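Local structure of bacterioferritin (Mycobacterium tuberculosis, 3UOI) at residues L10-E15 and N101-G106. The protein probably stores iron, oxidising Fe(2+) with dioxygen at a ferroxidase centre and laying down the ferric mineral inside its 24-subunit, heme-binding shell. Residues are numbered along the deposited sequence; the frame is centred on the assembly and turned at random.
Sequences LRLLNE and NRLKPG
Leu12, Glu15 and Arg102 carry a helix-to-helix packing contact toward one end of the ferritin four-helix bundle, where helix 7-36 runs antiparallel to helix 85-112. It illustrates how such a bundle fills the gap between neighbouring helices with side chains: the segment axes stay 11.0 Å apart, at 156° between their directions, and a level of leucine-glycine packing is followed by one where the aliphatic parts of two charged side chains cross. At the first level Leu12 reaches over the backbone of Gly106. Its CG lies anti to the backbone N (chi1 163°), and from there the two methyls divide the work. CD2 rests 3.7 Å from Gly106 O, while CD1 sits 4.1 Å from Gly106 CA, where the glycine carries only hydrogens, and also meets the aliphatic part of Arg102. Leu122 of helix 116-146 packs against Leu12 as well. Leu103 adds a looser touch, its CD2 meeting Leu12 CD1; its side chain lies about 6 Å from those of Glu20 and Glu129, predicted ferroxidase iron ligands. One turn on, Arg102 crosses Glu15 with its methylene chain, CD lying 3.8 Å from Glu15 CB. The opposite charges are near but not paired, since Glu15 OE2 stands 4.6 Å from Arg102 NE. The carboxylate and guanidinium planes are turned 63° apart. Arg102 NH2 instead hydrogen-bonds Gln16 OE1, and Glu15 OE2 approaches the arginine methylene, 3.5 Å from Arg102 CD.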
loop_
_atom_site.group_PDB
_atom_site.type_symbol
_atom_site.label_atom_id
_atom_site.label_comp_id
_atom_site.label_asym_id
_atom_site.label_seq_id
_atom_site.Cartn_x
_atom_site.Cartn_y
_atom_site.Cartn_z
ATOM N N LEU A 10 52.368 -24.569 8.009
ATOM C CA LEU A 10 51.647 -24.520 9.248
ATOM C C LEU A 10 52.328 -23.638 10.284
ATOM O O LEU A 10 51.703 -22.856 10.901
ATOM C CB LEU A 10 51.378 -25.915 9.766
ATOM C CG LEU A 10 50.231 -26.686 9.109
ATOM C CD1 LEU A 10 50.148 -28.083 9.624
ATOM C CD2 LEU A 10 48.880 -25.977 9.259
ATOM N N ARG A 11 53.619 -23.707 10.410
ATOM C CA ARG A 11 54.282 -22.807 11.315
ATOM C C ARG A 11 54.007 -21.376 10.882
ATOM O O ARG A 11 53.856 -20.512 11.681
ATOM C CB ARG A 11 55.791 -23.027 11.287
ATOM C CG ARG A 11 56.501 -22.618 12.527
ATOM C CD ARG A 11 57.771 -23.386 12.747
ATOM N NE ARG A 11 58.590 -23.272 11.578
ATOM C CZ ARG A 11 58.764 -24.211 10.670
ATOM N NH1 ARG A 11 58.210 -25.408 10.790
ATOM N NH2 ARG A 11 59.511 -23.937 9.626
ATOM N N LEU A 12 54.010 -21.161 9.592
ATOM C CA LEU A 12 53.862 -19.832 9.051
ATOM C C LEU A 12 52.489 -19.281 9.408
ATOM O O LEU A 12 52.351 -18.160 9.784
ATOM C CB LEU A 12 54.093 -19.865 7.555
ATOM C CG LEU A 12 53.601 -18.684 6.765
ATOM C CD1 LEU A 12 54.458 -17.564 7.006
ATOM C CD2 LEU A 12 53.604 -19.028 5.385
ATOM N N LEU A 13 51.508 -20.141 9.261
ATOM C CA LEU A 13 50.148 -19.847 9.531
ATOM C C LEU A 13 49.962 -19.543 10.983
ATOM O O LEU A 13 49.380 -18.564 11.309
ATOM C CB LEU A 13 49.251 -21.003 9.060
ATOM C CG LEU A 13 48.980 -21.110 7.547
ATOM C CD1 LEU A 13 48.165 -22.295 7.099
ATOM C CD2 LEU A 13 48.394 -19.860 7.026
ATOM N N ASN A 14 50.515 -20.367 11.842
ATOM C CA ASN A 14 50.414 -20.168 13.275
ATOM C C ASN A 14 51.114 -18.906 13.742
ATOM O O ASN A 14 50.716 -18.297 14.658
ATOM C CB ASN A 14 50.827 -21.373 14.084
ATOM C CG ASN A 14 49.696 -22.244 14.407
ATOM O OD1 ASN A 14 48.769 -21.832 15.042
ATOM N ND2 ASN A 14 49.768 -23.464 13.994
ATOM N N GLU A 15 52.183 -18.586 13.055
ATOM C CA GLU A 15 52.914 -17.396 13.327
ATOM C C GLU A 15 52.047 -16.189 13.045
ATOM O O GLU A 15 52.040 -15.271 13.772
ATOM C CB GLU A 15 54.135 -17.327 12.430
ATOM C CG GLU A 15 55.386 -17.789 13.042
ATOM C CD GLU A 15 56.550 -17.557 12.145
ATOM O OE1 GLU A 15 57.107 -18.535 11.676
ATOM O OE2 GLU A 15 56.889 -16.393 11.912
ATOM N N ASN A 101 56.800 -8.068 6.661
ATOM C CA ASN A 101 58.079 -8.694 6.702
ATOM C C ASN A 101 57.959 -10.226 6.751
ATOM O O ASN A 101 58.693 -10.886 6.107
ATOM C CB ASN A 101 58.872 -8.156 7.872
ATOM C CG ASN A 101 59.295 -6.674 7.701
ATOM O OD1 ASN A 101 59.882 -6.119 8.600
ATOM N ND2 ASN A 101 58.999 -6.064 6.583
ATOM N N ARG A 102 57.059 -10.764 7.540
ATOM C CA ARG A 102 56.794 -12.183 7.551
ATOM C C ARG A 102 56.069 -12.784 6.330
ATOM O O ARG A 102 56.410 -13.804 5.889
ATOM C CB ARG A 102 56.124 -12.619 8.881
ATOM C CG ARG A 102 55.488 -13.973 8.826
ATOM C CD ARG A 102 54.767 -14.363 10.095
ATOM N NE ARG A 102 53.736 -13.427 10.443
ATOM C CZ ARG A 102 53.904 -12.393 11.238
ATOM N NH1 ARG A 102 55.058 -12.162 11.808
ATOM N NH2 ARG A 102 52.931 -11.595 11.464
ATOM N N LEU A 103 55.028 -12.144 5.863
ATOM C CA LEU A 103 54.248 -12.545 4.709
ATOM C C LEU A 103 54.891 -12.473 3.302
ATOM O O LEU A 103 54.541 -13.236 2.448
ATOM C CB LEU A 103 52.876 -11.909 4.721
ATOM C CG LEU A 103 52.110 -12.266 5.977
ATOM C CD1 LEU A 103 50.713 -11.975 5.820
ATOM C CD2 LEU A 103 52.320 -13.672 6.341
ATOM N N LYS A 104 55.768 -11.500 3.077
ATOM C CA LYS A 104 56.290 -11.367 1.743
ATOM C C LYS A 104 57.075 -12.619 1.368
ATOM O O LYS A 104 56.783 -13.248 0.427
ATOM C CB LYS A 104 57.161 -10.169 1.616
ATOM C CG LYS A 104 56.499 -8.828 1.504
ATOM C CD LYS A 104 57.519 -7.842 1.919
ATOM C CE LYS A 104 57.290 -6.483 1.401
ATOM N NZ LYS A 104 58.588 -5.854 1.103
ATOM N N PRO A 105 58.023 -13.013 2.184
ATOM C CA PRO A 105 58.738 -14.272 1.991
ATOM C C PRO A 105 57.838 -15.506 2.123
ATOM O O PRO A 105 57.914 -16.402 1.368
ATOM C CB PRO A 105 59.793 -14.214 3.072
ATOM C CG PRO A 105 59.452 -13.064 3.874
ATOM C CD PRO A 105 58.730 -12.155 3.119
ATOM N N GLY A 106 56.935 -15.475 3.067
ATOM C CA GLY A 106 56.033 -16.585 3.336
ATOM C C GLY A 106 55.112 -17.059 2.227
ATOM O O GLY A 106 54.906 -18.232 2.066
#